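Local coordinates for bifunctional dTDP-4-dehydrorhamnose 3,5-epimerase/dTDP-4-dehydrorhamnose reductase (Arabidopsis thaliana, PDB 4QQR), which catalyses 3,5-epimerisation of dTDP-4-keto-6-deoxy-glucose and the subsequent NADPH-dependent reduction that yields dTDP-L-rhamnose, and can also form UDP-L-rhamnose, at residues 75-79 with 80-84; 118-121 with 122-125; 152-155 with 156-159; 202-205 with 206-209. One frame throughout, in Å; residues are numbered along the deposited sequence.

Contact 1 of 4, residues 75-79 with 80-84; sequences NVDWC and ESHKV. With ZN (zinc ion), chain E.
Asp77, Cys79 and His82 converge on one zinc ion, joining the loop to the first turn of the helix that follows it. Cys79 SG lies 2.6 Å from the zinc and His82 ND1 2.5 Å from it; Asp77 OD2 is the third ligand, though its refined distance is too short to interpret. Asp77 OD2 reaches the His82 ring at its edge, in plane, with carboxylate and imidazole turned 65° apart; because OD2 and ND1 both bind the zinc, the metal rather than a hydrogen bond links them. Over a face of that ring sits Val76, a CH-pi contact with CB 4.1 Å from the ring centroid. In the second shell, Cys79 is the N-cap: its SG, set between backbone N and carbonyl carbon (chi1 87°), takes a weak bond from His82 N, while its O accepts from Lys83 N at 2.8 Å. Extended Lys83 runs past Trp78, its CE 3.4 Å from Trp78 O and its CG 4.0 Å from Trp78 CE3. An alanine in place of Lys83 would strip the methylenes from Trp78 and would probably leave Asn157 of the second subunit without its weak amine partner. Within the Rossmann domain, this surface site joins the loop after strand 63-66 to the start of helix 80-103; Trp78 meets Phe143 at the start of helix 143-155, and the second subunit packs on Glu80, Ser81 and Val84.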
loop_
_atom_site.group_PDB
_atom_site.type_symbol
_atom_site.label_atom_id
_atom_site.label_comp_id
_atom_site.label_asym_id
_atom_site.label_seq_id
_atom_site.Cartn_x
_atom_site.Cartn_y
_atom_site.Cartn_z
ATOM N N ASN A 75 -5.772 15.782 8.486
ATOM C CA ASN A 75 -5.607 17.028 9.224
ATOM C C ASN A 75 -5.568 18.215 8.269
ATOM O O ASN A 75 -5.448 19.366 8.687
ATOM C CB ASN A 75 -4.348 16.987 10.093
ATOM C CG ASN A 75 -3.101 17.397 9.336
ATOM O OD1 ASN A 75 -3.170 17.786 8.171
ATOM N ND2 ASN A 75 -1.953 17.310 9.997
ATOM N N VAL A 76 -5.673 17.913 6.980
ATOM C CA VAL A 76 -5.732 18.925 5.935
ATOM C C VAL A 76 -6.649 18.415 4.835
ATOM O O VAL A 76 -7.348 17.421 5.022
ATOM C CB VAL A 76 -4.343 19.209 5.340
ATOM C CG1 VAL A 76 -3.879 20.608 5.714
ATOM C CG2 VAL A 76 -3.342 18.163 5.805
ATOM N N ASP A 77 -6.649 19.083 3.687
ATOM C CA ASP A 77 -7.455 18.618 2.568
ATOM C C ASP A 77 -6.819 17.393 1.930
ATOM O O ASP A 77 -5.607 17.194 2.020
ATOM C CB ASP A 77 -7.606 19.722 1.520
ATOM C CG ASP A 77 -6.270 20.234 1.021
ATOM O OD1 ASP A 77 -5.776 21.234 1.580
ATOM O OD2 ASP A 77 -5.713 19.638 0.073
ATOM N N TRP A 78 -7.637 16.572 1.284
ATOM C CA TRP A 78 -7.125 15.419 0.553
ATOM C C TRP A 78 -7.095 15.572 -0.968
ATOM O O TRP A 78 -7.666 14.778 -1.714
ATOM C CB TRP A 78 -7.858 14.154 0.997
ATOM C CG TRP A 78 -7.550 13.822 2.420
ATOM C CD1 TRP A 78 -8.421 13.808 3.474
ATOM C CD2 TRP A 78 -6.266 13.485 2.957
ATOM N NE1 TRP A 78 -7.761 13.462 4.637
ATOM C CE2 TRP A 78 -6.436 13.261 4.344
ATOM C CE3 TRP A 78 -4.989 13.347 2.401
ATOM C CZ2 TRP A 78 -5.375 12.907 5.180
ATOM C CZ3 TRP A 78 -3.938 13.000 3.229
ATOM C CH2 TRP A 78 -4.137 12.779 4.605
ATOM N N CYS A 79 -6.404 16.604 -1.424
ATOM C CA CYS A 79 -6.146 16.731 -2.841
ATOM C C CYS A 79 -4.994 15.797 -3.248
ATOM O O CYS A 79 -4.368 15.126 -2.411
ATOM C CB CYS A 79 -5.813 18.170 -3.207
ATOM S SG CYS A 79 -4.058 18.575 -3.018
ATOM N N GLU A 80 -4.719 15.766 -4.542
ATOM C CA GLU A 80 -3.670 14.906 -5.045
ATOM C C GLU A 80 -2.309 15.182 -4.412
ATOM O O GLU A 80 -1.686 14.257 -3.885
ATOM C CB GLU A 80 -3.632 14.949 -6.569
ATOM C CG GLU A 80 -4.905 14.375 -7.144
ATOM C CD GLU A 80 -4.970 14.481 -8.643
ATOM O OE1 GLU A 80 -3.959 14.910 -9.249
ATOM O OE2 GLU A 80 -6.033 14.140 -9.207
ATOM N N SER A 81 -1.871 16.439 -4.422
ATOM C CA SER A 81 -0.582 16.794 -3.816
ATOM C C SER A 81 -0.492 16.355 -2.350
ATOM O O SER A 81 0.585 16.013 -1.867
ATOM C CB SER A 81 -0.284 18.294 -3.923
ATOM O OG SER A 81 -0.585 18.818 -5.206
ATOM N N HIS A 82 -1.621 16.351 -1.648
ATOM C CA HIS A 82 -1.612 16.002 -0.239
ATOM C C HIS A 82 -1.661 14.499 -0.036
ATOM O O HIS A 82 -0.987 13.964 0.844
ATOM C CB HIS A 82 -2.768 16.681 0.493
ATOM C CG HIS A 82 -2.344 17.828 1.351
ATOM N ND1 HIS A 82 -3.021 19.025 1.384
ATOM C CD2 HIS A 82 -1.306 17.963 2.210
ATOM C CE1 HIS A 82 -2.423 19.850 2.224
ATOM N NE2 HIS A 82 -1.381 19.228 2.743
ATOM N N LYS A 83 -2.475 13.826 -0.845
ATOM C CA LYS A 83 -2.531 12.373 -0.820
ATOM C C LYS A 83 -1.157 11.809 -1.177
ATOM O O LYS A 83 -0.648 10.912 -0.488
ATOM C CB LYS A 83 -3.582 11.852 -1.806
ATOM C CG LYS A 83 -5.030 12.008 -1.377
ATOM C CD LYS A 83 -5.915 11.713 -2.570
ATOM C CE LYS A 83 -7.349 11.381 -2.180
ATOM N NZ LYS A 83 -8.206 11.372 -3.419
ATOM N N VAL A 84 -0.562 12.340 -2.250
ATOM C CA VAL A 84 0.728 11.848 -2.729
ATOM C C VAL A 84 1.763 12.049 -1.642
ATOM O O VAL A 84 2.589 11.172 -1.388
ATOM C CB VAL A 84 1.188 12.526 -4.058
ATOM C CG1 VAL A 84 2.671 12.307 -4.298
ATOM C CG2 VAL A 84 0.388 11.992 -5.240
HETATM ZN ZN ZN E . -4.210 19.665 -0.682
#

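Contact 2 of 4, residues 118-121 with 122-125; sequences EYDS and GHPL. With ZN (zinc ion), chain C.
Tyr119 lays one ring face over the backbone of Leu125, and Asp120 closes a type I turn with Gly122 and His123. The CH-pi contact puts Leu125 CA 3.8 Å from the Tyr119 ring centroid, 16° off the ring normal; Leu125 CD1 extends the cover to Tyr119 CE2 at 3.8 Å. His123 O lies at the edge of the same ring, in plane. Asp120 folds its CG back over its own main chain (chi1 67°), which brings OD2 over the turn. There OD2 accepts from Gly122 N at 3.0 Å, met from above the carboxylate plane, and through its syn lone pair from His123 ND1, which points at it within the imidazole plane. Two backbone bonds make the antiparallel bridge: Asp120 N to His123 O and His123 N to Asp120 O, both 3.1 Å. With ND1 engaged by the carboxylate, His123 presents NE2 to the zinc ion at 2.5 Å, and Asp135 supplies a further ligand. The turn belongs to the long surface loop between strand 107-113 and helix 143-155, where His123 stacks on Phe131 and Tyr119 OH bonds to Pro194 O ahead of helix 200-212.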
loop_
_atom_site.group_PDB
_atom_site.type_symbol
_atom_site.label_atom_id
_atom_site.label_comp_id
_atom_site.label_asym_id
_atom_site.label_seq_id
_atom_site.Cartn_x
_atom_site.Cartn_y
_atom_site.Cartn_z
ATOM N N GLU A 118 -14.183 0.588 13.057
ATOM C CA GLU A 118 -15.451 1.268 13.349
ATOM C C GLU A 118 -16.489 0.339 14.002
ATOM O O GLU A 118 -16.578 -0.841 13.653
ATOM C CB GLU A 118 -16.019 1.875 12.071
ATOM C CG GLU A 118 -17.304 2.632 12.263
ATOM C CD GLU A 118 -17.877 3.156 10.961
ATOM O OE1 GLU A 118 -17.703 2.494 9.914
ATOM O OE2 GLU A 118 -18.501 4.241 11.000
ATOM N N TYR A 119 -17.250 0.870 14.954
ATOM C CA TYR A 119 -18.341 0.117 15.576
ATOM C C TYR A 119 -19.207 -0.593 14.520
ATOM O O TYR A 119 -19.671 0.034 13.566
ATOM C CB TYR A 119 -19.204 1.042 16.456
ATOM C CG TYR A 119 -18.568 1.449 17.784
ATOM C CD1 TYR A 119 -18.061 0.495 18.664
ATOM C CD2 TYR A 119 -18.476 2.787 18.149
ATOM C CE1 TYR A 119 -17.478 0.864 19.872
ATOM C CE2 TYR A 119 -17.894 3.170 19.350
ATOM C CZ TYR A 119 -17.399 2.204 20.210
ATOM O OH TYR A 119 -16.826 2.586 21.411
ATOM N N ASP A 120 -19.388 -1.905 14.685
ATOM C CA ASP A 120 -20.167 -2.709 13.737
ATOM C C ASP A 120 -21.046 -3.775 14.407
ATOM O O ASP A 120 -21.099 -3.867 15.640
ATOM C CB ASP A 120 -19.258 -3.353 12.678
ATOM C CG ASP A 120 -18.316 -4.414 13.252
ATOM O OD1 ASP A 120 -17.462 -4.913 12.483
ATOM O OD2 ASP A 120 -18.411 -4.758 14.452
ATOM N N SER A 121 -21.709 -4.589 13.582
ATOM C CA SER A 121 -22.584 -5.669 14.059
ATOM C C SER A 121 -21.918 -6.652 15.036
ATOM O O SER A 121 -22.593 -7.283 15.854
ATOM C CB SER A 121 -23.124 -6.466 12.874
ATOM O OG SER A 121 -22.475 -7.725 12.797
ATOM N N GLY A 122 -20.601 -6.798 14.932
ATOM C CA GLY A 122 -19.878 -7.778 15.728
ATOM C C GLY A 122 -19.035 -7.115 16.798
ATOM O O GLY A 122 -18.426 -7.791 17.636
ATOM N N HIS A 123 -18.986 -5.784 16.748
ATOM C CA HIS A 123 -18.366 -4.972 17.796
ATOM C C HIS A 123 -19.215 -3.715 18.017
ATOM O O HIS A 123 -18.793 -2.600 17.697
ATOM C CB HIS A 123 -16.929 -4.581 17.422
ATOM C CG HIS A 123 -16.171 -5.651 16.706
ATOM N ND1 HIS A 123 -16.438 -6.004 15.393
ATOM C CD2 HIS A 123 -15.157 -6.455 17.105
ATOM C CE1 HIS A 123 -15.626 -6.971 15.025
ATOM N NE2 HIS A 123 -14.831 -7.263 16.042
ATOM N N PRO A 124 -20.427 -3.891 18.566
ATOM C CA PRO A 124 -21.365 -2.758 18.594
ATOM C C PRO A 124 -21.034 -1.687 19.628
ATOM O O PRO A 124 -20.379 -1.967 20.634
ATOM C CB PRO A 124 -22.711 -3.418 18.908
ATOM C CG PRO A 124 -22.364 -4.734 19.576
ATOM C CD PRO A 124 -20.994 -5.134 19.131
ATOM N N LEU A 125 -21.479 -0.466 19.354
ATOM C CA LEU A 125 -21.366 0.636 20.294
ATOM C C LEU A 125 -21.986 0.245 21.633
ATOM O O LEU A 125 -23.159 -0.127 21.694
ATOM C CB LEU A 125 -22.079 1.858 19.719
ATOM C CG LEU A 125 -22.421 3.022 20.651
ATOM C CD1 LEU A 125 -21.143 3.644 21.242
ATOM C CD2 LEU A 125 -23.281 4.079 19.934
HETATM ZN ZN ZN C . -13.231 -8.826 17.039
#

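Contact 3 of 4, residues 152-155 with 156-159; sequences EELL and KNYE. With ZN (zinc ion), chain D.
Leu154 and Leu155 send their carbonyls forward to Asn157 and Tyr158, and these bonds carry the chain from helix 143-155 towards the loop before strand 161-166. Among the backbone hydrogen bonds, Asn157 N reaches Leu154 O at 2.9 Å and is nearly straight (164°). Tyr158 N meets Leu155 O at 3.0 Å. Lys156 N donates to Glu153 O at 3.2 Å, with a weaker bond to Glu152 O. Links of the i to i+3 kind thus predominate here, and a type I turn spans Leu155 to Tyr158. One side-chain polar contact reinforces them: Asn157 CG stands beside its own backbone N (chi1 -56°), and ND2 curls back to make a weak bond with Leu154 O at 3.0 Å. Apolar contact is modest. Leu155 CD2 touches Tyr158 CD2 at 4.1 Å, the ring turning its edge to Leu154 O and the Leu155 CA, and both side chains pack on Ala98 of helix 80-103. Among the charged side chains, Lys156 passes its CE 3.8 Å from Glu153 OE1, but NZ bends away, so this is no salt bridge; buried Glu152 is paired with Arg165. The metal contact belongs to Glu159, whose OE2 binds zinc at 2.5 Å together with Glu80 of the second subunit. Taken together, the chemistry implies a chain reversal held by its own backbone, beyond which two like-charged carboxylates from different subunits can probably stand close because the cation lies between them.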
loop_
_atom_site.group_PDB
_atom_site.type_symbol
_atom_site.label_atom_id
_atom_site.label_comp_id
_atom_site.label_asym_id
_atom_site.label_seq_id
_atom_site.Cartn_x
_atom_site.Cartn_y
_atom_site.Cartn_z
ATOM N N GLU A 152 -0.244 -0.910 7.335
ATOM C CA GLU A 152 -0.288 -1.820 8.470
ATOM C C GLU A 152 -0.330 -3.274 8.021
ATOM O O GLU A 152 0.375 -4.110 8.573
ATOM C CB GLU A 152 -1.461 -1.546 9.406
ATOM C CG GLU A 152 -1.438 -2.507 10.584
ATOM C CD GLU A 152 -2.607 -2.342 11.542
ATOM O OE1 GLU A 152 -2.438 -1.631 12.571
ATOM O OE2 GLU A 152 -3.680 -2.954 11.284
ATOM N N GLU A 153 -1.150 -3.577 7.026
ATOM C CA GLU A 153 -1.223 -4.938 6.526
ATOM C C GLU A 153 0.130 -5.382 5.954
ATOM O O GLU A 153 0.594 -6.488 6.222
ATOM C CB GLU A 153 -2.329 -5.077 5.474
ATOM C CG GLU A 153 -2.403 -6.465 4.824
ATOM C CD GLU A 153 -3.363 -7.422 5.526
ATOM O OE1 GLU A 153 -3.917 -7.063 6.599
ATOM O OE2 GLU A 153 -3.577 -8.542 4.989
ATOM N N LEU A 154 0.762 -4.506 5.180
ATOM C CA LEU A 154 2.087 -4.784 4.627
ATOM C C LEU A 154 3.148 -5.005 5.702
ATOM O O LEU A 154 3.963 -5.929 5.602
ATOM C CB LEU A 154 2.521 -3.669 3.677
ATOM C CG LEU A 154 1.647 -3.589 2.431
ATOM C CD1 LEU A 154 1.894 -2.300 1.672
ATOM C CD2 LEU A 154 1.885 -4.822 1.563
ATOM N N LEU A 155 3.132 -4.172 6.737
ATOM C CA LEU A 155 4.115 -4.299 7.806
ATOM C C LEU A 155 4.036 -5.644 8.538
ATOM O O LEU A 155 4.993 -6.036 9.215
ATOM C CB LEU A 155 4.011 -3.129 8.773
ATOM C CG LEU A 155 4.418 -1.787 8.161
ATOM C CD1 LEU A 155 4.240 -0.642 9.154
ATOM C CD2 LEU A 155 5.847 -1.839 7.666
ATOM N N LYS A 156 2.913 -6.352 8.388
ATOM C CA LYS A 156 2.755 -7.702 8.950
ATOM C C LYS A 156 3.826 -8.657 8.408
ATOM O O LYS A 156 4.137 -9.673 9.045
ATOM C CB LYS A 156 1.372 -8.308 8.617
ATOM C CG LYS A 156 0.183 -7.882 9.491
ATOM C CD LYS A 156 -1.070 -8.676 9.082
ATOM C CE LYS A 156 -2.332 -8.295 9.854
ATOM N NZ LYS A 156 -2.629 -9.240 10.997
ATOM N N ASN A 157 4.358 -8.344 7.224
ATOM C CA ASN A 157 5.366 -9.185 6.585
ATOM C C ASN A 157 6.784 -8.916 7.082
ATOM O O ASN A 157 7.698 -9.682 6.755
ATOM C CB ASN A 157 5.329 -9.028 5.065
ATOM C CG ASN A 157 3.961 -9.328 4.478
ATOM O OD1 ASN A 157 3.491 -10.466 4.526
ATOM N ND2 ASN A 157 3.325 -8.313 3.893
ATOM N N TYR A 158 6.968 -7.835 7.853
ATOM C CA TYR A 158 8.275 -7.520 8.453
ATOM C C TYR A 158 8.318 -7.924 9.918
ATOM O O TYR A 158 7.873 -7.183 10.776
ATOM C CB TYR A 158 8.616 -6.029 8.341
ATOM C CG TYR A 158 8.672 -5.524 6.928
ATOM C CD1 TYR A 158 9.885 -5.327 6.287
ATOM C CD2 TYR A 158 7.503 -5.261 6.221
ATOM C CE1 TYR A 158 9.936 -4.874 4.981
ATOM C CE2 TYR A 158 7.541 -4.810 4.918
ATOM C CZ TYR A 158 8.757 -4.614 4.303
ATOM O OH TYR A 158 8.787 -4.166 3.000
ATOM N N GLU A 159 8.898 -9.082 10.200
ATOM C CA GLU A 159 8.898 -9.657 11.542
ATOM C C GLU A 159 9.616 -8.838 12.599
ATOM O O GLU A 159 9.549 -9.170 13.787
ATOM C CB GLU A 159 9.524 -11.051 11.510
ATOM C CG GLU A 159 11.022 -11.025 11.706
ATOM C CD GLU A 159 11.756 -12.014 10.825
ATOM O OE1 GLU A 159 11.327 -13.189 10.739
ATOM O OE2 GLU A 159 12.766 -11.597 10.217
HETATM ZN ZN ZN D . 13.416 -13.617 8.895
#

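Contact 4 of 4, residues 202-205 with 206-209; sequences ELLP and ISIE
This is an intrahelical contact, two adjoining, largely buried turns of helix 200-212, where Leu203 and Leu204 of one turn meet Ile206 and Ser207 of the next. The backbone supplies three i to i+4 bonds: Ser207 N to Leu203 O at 3.0 Å, Ile208 N to Leu204 O at 3.3 Å, and Glu209 N to Pro205 O at 3.3 Å. Pro205 has no N-H to return to the preceding turn, and the helix kinks there. With chi1 at 75°, Ser207 OG is turned back towards the preceding turn and donates to Leu204 O at 2.8 Å, tilted 17° from the carbonyl plane; that oxygen therefore takes two donors. OG also bonds to Tyr111 OH, a predicted NADPH-binding residue. On another side of the helix, Leu203 CD1 and Ile206 CD1 meet at 3.9 Å. A water donates to both Pro205 O and Glu209 OE2, bridging the turns. With an alanine at Ser207, Leu204 O would keep Ile208 N, but Tyr111 OH would lose this partner and would probably be freer to turn. The chemistry implies that one serine hydroxyl, gripped by its own helix, ties this helix to a side chain of the likely cofactor pocket.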
loop_
_atom_site.group_PDB
_atom_site.type_symbol
_atom_site.label_atom_id
_atom_site.label_comp_id
_atom_site.label_asym_id
_atom_site.label_seq_id
_atom_site.Cartn_x
_atom_site.Cartn_y
_atom_site.Cartn_z
ATOM N N GLU A 202 1.486 7.980 29.983
ATOM C CA GLU A 202 1.638 6.608 30.470
ATOM C C GLU A 202 2.170 5.647 29.393
ATOM O O GLU A 202 3.062 4.842 29.660
ATOM C CB GLU A 202 0.321 6.076 31.024
ATOM C CG GLU A 202 0.421 4.639 31.500
ATOM C CD GLU A 202 -0.917 4.089 31.968
ATOM O OE1 GLU A 202 -1.950 4.720 31.651
ATOM O OE2 GLU A 202 -0.941 3.040 32.654
ATOM N N LEU A 203 1.621 5.758 28.182
ATOM C CA LEU A 203 1.853 4.773 27.131
ATOM C C LEU A 203 3.197 4.928 26.402
ATOM O O LEU A 203 3.826 3.930 26.017
ATOM C CB LEU A 203 0.700 4.776 26.124
ATOM C CG LEU A 203 -0.368 3.686 26.267
ATOM C CD1 LEU A 203 0.300 2.334 26.473
ATOM C CD2 LEU A 203 -1.296 3.997 27.403
ATOM N N LEU A 204 3.648 6.166 26.225
ATOM C CA LEU A 204 4.948 6.390 25.595
ATOM C C LEU A 204 6.124 5.768 26.348
ATOM O O LEU A 204 6.999 5.170 25.736
ATOM C CB LEU A 204 5.196 7.869 25.284
ATOM C CG LEU A 204 4.448 8.353 24.044
ATOM C CD1 LEU A 204 4.946 9.711 23.565
ATOM C CD2 LEU A 204 4.572 7.316 22.943
ATOM N N PRO A 205 6.151 5.898 27.676
ATOM C CA PRO A 205 7.192 5.134 28.379
ATOM C C PRO A 205 7.155 3.624 28.094
ATOM O O PRO A 205 8.202 3.033 27.833
ATOM C CB PRO A 205 6.895 5.436 29.850
ATOM C CG PRO A 205 6.333 6.814 29.799
ATOM C CD PRO A 205 5.489 6.868 28.568
ATOM N N ILE A 206 5.962 3.031 28.132
ATOM C CA ILE A 206 5.759 1.611 27.834
ATOM C C ILE A 206 6.305 1.223 26.463
ATOM O O ILE A 206 6.877 0.155 26.289
ATOM C CB ILE A 206 4.247 1.249 27.929
ATOM C CG1 ILE A 206 3.824 1.131 29.407
ATOM C CG2 ILE A 206 3.915 -0.022 27.118
ATOM C CD1 ILE A 206 2.332 1.209 29.651
ATOM N N SER A 207 6.145 2.104 25.486
ATOM C CA SER A 207 6.668 1.817 24.158
ATOM C C SER A 207 8.191 1.733 24.165
ATOM O O SER A 207 8.758 0.910 23.443
ATOM C CB SER A 207 6.139 2.795 23.095
ATOM O OG SER A 207 6.745 4.062 23.188
ATOM N N ILE A 208 8.857 2.555 24.977
ATOM C CA ILE A 208 10.309 2.405 25.146
ATOM C C ILE A 208 10.618 0.982 25.634
ATOM O O ILE A 208 11.590 0.354 25.188
ATOM C CB ILE A 208 10.941 3.422 26.154
ATOM C CG1 ILE A 208 10.633 4.888 25.801
ATOM C CG2 ILE A 208 12.431 3.212 26.261
ATOM C CD1 ILE A 208 10.895 5.273 24.380
ATOM N N GLU A 209 9.775 0.478 26.537
ATOM C CA GLU A 209 9.974 -0.839 27.158
ATOM C C GLU A 209 9.725 -1.990 26.188
ATOM O O GLU A 209 10.336 -3.057 26.316
ATOM C CB GLU A 209 9.094 -1.013 28.415
ATOM C CG GLU A 209 9.389 0.007 29.511
ATOM C CD GLU A 209 10.829 -0.078 30.022
ATOM O OE1 GLU A 209 11.340 -1.230 30.135
ATOM O OE2 GLU A 209 11.441 0.998 30.296
HETATM O O HOH W 1 10.225 3.343 29.701
#

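How the contacts relate
None of the four contacts touches another within the chain: the nearest atoms of contacts 2 and 3 stay about 11 Å apart, and the centres of contacts 1 and 4 lie about 31 Å apart, on opposite sides of the chain's centre. Contacts 1 and 3 nevertheless join through the dimer, Lys83 weakly bonding Asn157 and Glu80 sharing a zinc with Glu159 across the subunits. Contacts 1 to 3 all carry zinc ligands, contact 4 none. Relative to the predicted NADPH site, contact 4 lies closest, with the Ser207 side chain about 3 Å from that of Tyr111; Trp78 is about 7 Å from Val70, and Leu155 about 10 Å from Tyr111, all between side chains.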